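Local coordinates for putative protein (Neisseria meningitidis, PDB 2O3G) that is of unestablished role but forms the C-terminal transporter-associated domain of a UPF0053-family membrane protein with CBS domains, which possibly binds flavin adenine dinucleotide, at residues L25-L30 and N35-E40; D42-T47 and I52-Q57. One frame throughout, in Å; residues are numbered along the deposited sequence.

Contact 1: L25-L30 and N35-E40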
loop_
_atom_site.group_PDB
_atom_site.type_symbol
_atom_site.label_atom_id
_atom_site.label_comp_id
_atom_site.label_asym_id
_atom_site.label_seq_id
_atom_site.Cartn_x
_atom_site.Cartn_y
_atom_site.Cartn_z
ATOM N N LEU A 25 4.150 1.755 -6.600
ATOM C CA LEU A 25 3.376 2.941 -7.038
ATOM C C LEU A 25 3.611 4.005 -5.946
ATOM O O LEU A 25 3.708 3.704 -4.704
ATOM C CB LEU A 25 1.898 2.599 -7.063
ATOM C CG LEU A 25 1.165 3.190 -8.239
ATOM C CD1 LEU A 25 -0.163 3.568 -7.689
ATOM C CD2 LEU A 25 1.797 4.326 -9.071
ATOM N N GLU A 26 3.733 5.221 -6.416
ATOM C CA GLU A 26 3.886 6.368 -5.530
ATOM C C GLU A 26 2.543 6.802 -4.986
ATOM O O GLU A 26 1.617 7.091 -5.744
ATOM C CB GLU A 26 4.520 7.536 -6.315
ATOM C CG GLU A 26 6.013 7.266 -6.558
ATOM C CD GLU A 26 6.752 8.322 -7.307
ATOM O OE1 GLU A 26 6.148 9.177 -7.995
ATOM O OE2 GLU A 26 8.011 8.290 -7.230
ATOM N N TYR A 27 2.478 6.860 -3.676
ATOM C CA TYR A 27 1.365 7.478 -2.988
ATOM C C TYR A 27 0.880 8.710 -3.640
ATOM O O TYR A 27 -0.321 8.917 -3.797
ATOM C CB TYR A 27 1.718 7.828 -1.614
ATOM C CG TYR A 27 0.528 8.188 -0.794
ATOM C CD1 TYR A 27 -0.081 7.261 0.007
ATOM C CD2 TYR A 27 0.048 9.453 -0.796
ATOM C CE1 TYR A 27 -1.194 7.571 0.776
ATOM C CE2 TYR A 27 -1.055 9.813 -0.012
ATOM C CZ TYR A 27 -1.667 8.843 0.772
ATOM O OH TYR A 27 -2.744 9.205 1.553
ATOM N N VAL A 28 1.794 9.473 -4.161
ATOM C CA VAL A 28 1.400 10.713 -4.763
ATOM C C VAL A 28 0.647 10.457 -6.014
ATOM O O VAL A 28 -0.036 11.314 -6.543
ATOM C CB VAL A 28 2.681 11.559 -4.933
ATOM C CG1 VAL A 28 2.669 12.435 -6.170
ATOM C CG2 VAL A 28 2.783 12.392 -3.711
ATOM N N GLU A 29 0.806 9.264 -6.547
ATOM C CA GLU A 29 0.174 8.944 -7.835
ATOM C C GLU A 29 -1.184 8.209 -7.647
ATOM O O GLU A 29 -2.138 8.559 -8.297
ATOM C CB GLU A 29 1.148 8.153 -8.713
ATOM C CG GLU A 29 2.210 9.061 -9.532
ATOM C CD GLU A 29 1.603 10.100 -10.551
ATOM O OE1 GLU A 29 0.588 9.745 -11.242
ATOM O OE2 GLU A 29 2.150 11.273 -10.661
ATOM N N LEU A 30 -1.223 7.212 -6.759
ATOM C CA LEU A 30 -2.410 6.511 -6.331
ATOM C C LEU A 30 -3.426 7.452 -5.654
ATOM O O LEU A 30 -4.584 7.511 -6.070
ATOM C CB LEU A 30 -2.014 5.499 -5.286
ATOM C CG LEU A 30 -2.801 4.184 -5.210
ATOM C CD1 LEU A 30 -2.958 3.795 -3.788
ATOM C CD2 LEU A 30 -4.160 4.235 -5.982
ATOM N N ASN A 35 -9.031 9.439 -3.934
ATOM C CA ASN A 35 -9.050 10.451 -2.860
ATOM C C ASN A 35 -8.448 10.085 -1.558
ATOM O O ASN A 35 -9.065 10.345 -0.539
ATOM C CB ASN A 35 -10.473 10.896 -2.611
ATOM C CG ASN A 35 -10.963 11.657 -3.779
ATOM O OD1 ASN A 35 -10.122 12.168 -4.531
ATOM N ND2 ASN A 35 -12.279 11.706 -4.021
ATOM N N LEU A 36 -7.300 9.449 -1.533
ATOM C CA LEU A 36 -6.658 9.242 -0.222
ATOM C C LEU A 36 -6.212 10.544 0.397
ATOM O O LEU A 36 -5.961 11.532 -0.281
ATOM C CB LEU A 36 -5.442 8.363 -0.329
ATOM C CG LEU A 36 -5.836 6.979 -0.754
ATOM C CD1 LEU A 36 -4.649 6.132 -1.147
ATOM C CD2 LEU A 36 -6.513 6.436 0.441
ATOM N N PRO A 37 -6.048 10.553 1.709
ATOM C CA PRO A 37 -5.787 11.867 2.200
ATOM C C PRO A 37 -4.258 12.372 1.960
ATOM O O PRO A 37 -3.296 11.621 2.023
ATOM C CB PRO A 37 -6.096 11.686 3.669
ATOM C CG PRO A 37 -5.532 10.398 3.988
ATOM C CD PRO A 37 -5.939 9.550 2.772
ATOM N N GLN A 38 -4.103 13.626 1.616
ATOM C CA GLN A 38 -2.834 14.286 1.508
ATOM C C GLN A 38 -1.870 13.975 2.632
ATOM O O GLN A 38 -2.236 13.965 3.789
ATOM C CB GLN A 38 -3.155 15.755 1.529
ATOM C CG GLN A 38 -1.997 16.699 1.756
ATOM C CD GLN A 38 -1.145 16.883 0.513
ATOM O OE1 GLN A 38 -1.633 17.081 -0.648
ATOM N NE2 GLN A 38 0.143 16.731 0.723
ATOM N N GLN A 39 -0.622 13.717 2.297
ATOM C CA GLN A 39 0.372 13.587 3.368
ATOM C C GLN A 39 1.059 14.919 3.791
ATOM O O GLN A 39 1.056 15.943 3.055
ATOM C CB GLN A 39 1.393 12.469 3.085
ATOM C CG GLN A 39 1.564 12.194 1.625
ATOM C CD GLN A 39 2.815 11.386 1.292
ATOM O OE1 GLN A 39 3.540 11.756 0.356
ATOM N NE2 GLN A 39 3.073 10.281 2.037
ATOM N N GLU A 40 1.579 14.910 5.021
ATOM C CA GLU A 40 2.423 16.002 5.534
ATOM C C GLU A 40 3.811 15.974 4.885
ATOM O O GLU A 40 4.195 14.975 4.239
ATOM C CB GLU A 40 2.549 15.942 7.084
ATOM C CG GLU A 40 2.763 14.546 7.685
ATOM C CD GLU A 40 1.577 13.651 7.421
ATOM O OE1 GLU A 40 1.627 12.814 6.464
ATOM O OE2 GLU A 40 0.560 13.836 8.148
#
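The Y27 side chain carries this contact, reaching from the short helix 27-30 into the inner curve of the loop 35-40. Its hydroxyl gives its proton to the backbone carbonyl of P37, with OH and O 2.5 Å apart; the donor lies 20° from the carbonyl plane, and P37 O sits at the edge of the ring, in its plane. Close to the same hydroxyl are two carbons, L36 CB and P37 CD, each 3.4 Å from Y27 OH, so the phenol end lies among the first side-chain carbon of L36, the proline ring and the P37 carbonyl. Along the CD2-CE2 side of the ring Q39 slides past Y27 in the opposite direction, with Q39 CG 3.9 Å from Y27 CE2 and the amide and ring planes only 20° apart. NE2 of Q39 lies over one face, offset toward the rim. Beside this, L30 and L36 meet through their methyl ends, CD1 to CD1 at 3.9 Å.

What turns the ring toward the loop is its first torsion, with CG anti to the backbone N (chi1 -168°). Behind it, E26 holds the N-cap position, and its carbonyl accepts the backbone N-H of L30. Farther out, V48 of helix 48-56 touches L30, and F45 touches Q39. In the transporter-associated domain, this is a short helix packed against the loop that follows it, a tyrosine hydroxyl bonding to a main-chain carbonyl of that loop.

Contact 2: D42-T47 and I52-Q57. With EDO (1,2-ethanediol), chain C.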
loop_
_atom_site.group_PDB
_atom_site.type_symbol
_atom_site.label_atom_id
_atom_site.label_comp_id
_atom_site.label_asym_id
_atom_site.label_seq_id
_atom_site.Cartn_x
_atom_site.Cartn_y
_atom_site.Cartn_z
ATOM N N ASP A 42 6.691 15.657 6.724
ATOM C CA ASP A 42 7.550 14.639 7.444
ATOM C C ASP A 42 7.211 13.144 7.041
ATOM O O ASP A 42 7.445 12.180 7.797
ATOM C CB ASP A 42 7.606 14.884 8.999
ATOM C CG ASP A 42 6.463 14.126 9.790
ATOM O OD1 ASP A 42 5.247 14.184 9.381
ATOM O OD2 ASP A 42 6.803 13.459 10.826
ATOM N N ALA A 43 6.653 13.024 5.834
ATOM C CA ALA A 43 6.219 11.792 5.138
ATOM C C ALA A 43 6.919 10.502 5.547
ATOM O O ALA A 43 8.108 10.332 5.282
ATOM C CB ALA A 43 6.442 12.032 3.623
ATOM N N ASP A 44 6.244 9.546 6.133
ATOM C CA ASP A 44 6.980 8.289 6.287
ATOM C C ASP A 44 7.078 7.222 5.177
ATOM O O ASP A 44 7.618 6.126 5.460
ATOM C CB ASP A 44 6.433 7.578 7.447
ATOM C CG ASP A 44 6.520 8.389 8.646
ATOM O OD1 ASP A 44 7.699 8.701 8.985
ATOM O OD2 ASP A 44 5.434 8.718 9.205
ATOM N N PHE A 45 6.553 7.471 3.972
ATOM C CA PHE A 45 6.599 6.474 2.912
ATOM C C PHE A 45 6.338 7.163 1.594
ATOM O O PHE A 45 5.904 8.267 1.588
ATOM C CB PHE A 45 5.652 5.295 3.193
ATOM C CG PHE A 45 4.183 5.686 3.439
ATOM C CD1 PHE A 45 3.345 6.046 2.361
ATOM C CD2 PHE A 45 3.652 5.678 4.736
ATOM C CE1 PHE A 45 2.044 6.400 2.562
ATOM C CE2 PHE A 45 2.338 6.047 4.939
ATOM C CZ PHE A 45 1.521 6.434 3.840
ATOM N N HIS A 46 6.671 6.591 0.466
ATOM C CA HIS A 46 6.301 7.324 -0.727
ATOM C C HIS A 46 5.513 6.476 -1.656
ATOM O O HIS A 46 5.122 6.966 -2.722
ATOM C CB HIS A 46 7.516 7.845 -1.468
ATOM C CG HIS A 46 8.381 8.680 -0.607
ATOM N ND1 HIS A 46 9.245 8.131 0.323
ATOM C CD2 HIS A 46 8.451 10.025 -0.456
ATOM C CE1 HIS A 46 9.838 9.108 0.984
ATOM N NE2 HIS A 46 9.370 10.265 0.536
ATOM N N THR A 47 5.315 5.213 -1.255
ATOM C CA THR A 47 4.767 4.178 -2.132
ATOM C C THR A 47 3.783 3.257 -1.412
ATOM O O THR A 47 3.809 3.111 -0.104
ATOM C CB THR A 47 5.920 3.236 -2.719
ATOM O OG1 THR A 47 6.500 2.424 -1.663
ATOM C CG2 THR A 47 6.969 4.054 -3.428
ATOM N N ILE A 52 2.417 0.030 3.317
ATOM C CA ILE A 52 2.173 -1.221 4.087
ATOM C C ILE A 52 3.205 -1.431 5.159
ATOM O O ILE A 52 2.845 -1.749 6.279
ATOM C CB ILE A 52 2.147 -2.500 3.227
ATOM C CG1 ILE A 52 1.152 -2.346 2.077
ATOM C CG2 ILE A 52 1.970 -3.737 4.128
ATOM C CD1 ILE A 52 0.808 -3.625 1.391
HETATM N N MSE A 53 4.484 -1.275 4.813
HETATM C CA MSE A 53 5.600 -1.466 5.800
HETATM C C MSE A 53 5.508 -0.542 6.965
HETATM O O MSE A 53 5.668 -0.975 8.125
HETATM C CB MSE A 53 6.966 -1.227 5.188
HETATM C CG MSE A 53 6.988 -1.233 3.691
HETATM SE SE MSE A 53 8.731 -1.950 3.285
HETATM C CE MSE A 53 9.202 -1.314 1.440
ATOM N N GLU A 54 5.276 0.730 6.652
ATOM C CA GLU A 54 4.939 1.715 7.668
ATOM C C GLU A 54 3.866 1.248 8.650
ATOM O O GLU A 54 4.175 1.140 9.810
ATOM C CB GLU A 54 4.548 3.036 7.024
ATOM C CG GLU A 54 3.848 4.002 7.957
ATOM C CD GLU A 54 4.827 4.669 8.892
ATOM O OE1 GLU A 54 5.777 4.001 9.357
ATOM O OE2 GLU A 54 4.660 5.877 9.161
ATOM N N GLU A 55 2.620 0.960 8.226
ATOM C CA GLU A 55 1.620 0.518 9.208
ATOM C C GLU A 55 2.075 -0.775 9.907
ATOM O O GLU A 55 2.185 -0.798 11.106
ATOM C CB GLU A 55 0.189 0.469 8.644
ATOM C CG GLU A 55 -0.739 1.753 8.935
ATOM C CD GLU A 55 -1.636 1.681 10.258
ATOM O OE1 GLU A 55 -1.432 0.786 11.132
ATOM O OE2 GLU A 55 -2.567 2.542 10.441
ATOM N N LEU A 56 2.438 -1.834 9.196
ATOM C CA LEU A 56 2.763 -3.083 9.880
ATOM C C LEU A 56 3.907 -2.935 10.849
ATOM O O LEU A 56 3.872 -3.519 11.943
ATOM C CB LEU A 56 3.124 -4.161 8.882
ATOM C CG LEU A 56 1.856 -4.388 8.111
ATOM C CD1 LEU A 56 2.170 -5.037 6.789
ATOM C CD2 LEU A 56 0.972 -5.192 9.054
ATOM N N GLN A 57 4.903 -2.131 10.437
ATOM C CA GLN A 57 6.180 -2.017 11.114
ATOM C C GLN A 57 6.887 -3.339 10.968
ATOM O O GLN A 57 7.559 -3.761 11.874
ATOM C CB GLN A 57 6.015 -1.706 12.615
ATOM C CG GLN A 57 5.333 -0.388 12.940
ATOM C CD GLN A 57 6.227 0.800 12.636
ATOM O OE1 GLN A 57 7.241 1.008 13.296
ATOM N NE2 GLN A 57 5.854 1.586 11.645
HETATM C C1 EDO C . -6.068 4.848 10.168
HETATM O O1 EDO C . -6.566 4.560 8.851
HETATM C C2 EDO C . -4.900 5.817 9.977
HETATM O O2 EDO C . -3.717 5.042 10.142
#
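Apolar packing between F45 and E54 joins the loop 42-47 to the helix 48-56. The aliphatic part of E54 does the touching: its CB lies 3.6 Å from F45 CD2, and its CG is equally close to that atom and near CE2, an oblique approach. The two side chains meet at about a right angle. With CG anti to the backbone N (chi1 165°) and a bend at the next bond, E54 lays its methylenes against the phenylalanine while its carboxylate turns toward D44.

Charge is the second element, and here it is unfavourable. D44 OD2 and E54 OE2, two acceptors of like charge, lie close together without a hydrogen bond, their carboxylate planes inclined by 51°.

Hydrogen bonds are made within the helical segment and at the helix start. Q57, which leaves helical geometry with positive phi, turns back so that its NE2 bonds to E54 O at 2.5 Å, and T47, the N-cap residue, bonds through OG1 to G50 N. On another side of the helix, E55 OE2 accepts a hydrogen bond from a 1,2-ethanediol, probably a crystallisation additive. The arrangement is that of a loop that leads into an N-capped helix, whose last turn comes back alongside it.

Contacts 1 and 2 follow one another along the chain, with centres about 12 Å apart: contact 1 lies between strand 20-22 and helix 48-56, and contact 2 joins the end of that connection to the helix. Contact 1 is partly buried and ties the short helix 27-30 to its following loop; contact 2 lies at the surface and sets the end of that loop on helix 48-56. Their chemistry differs accordingly: a directed hydrogen bond with flanking apolar contacts in the first, a phenylalanine against methylenes beside two neighbouring carboxylates in the second. They also touch: Y27 N probably bonds to H46 O, at 2.8 Å, and the Y27 and F45 rings pack together, joining them into one patch.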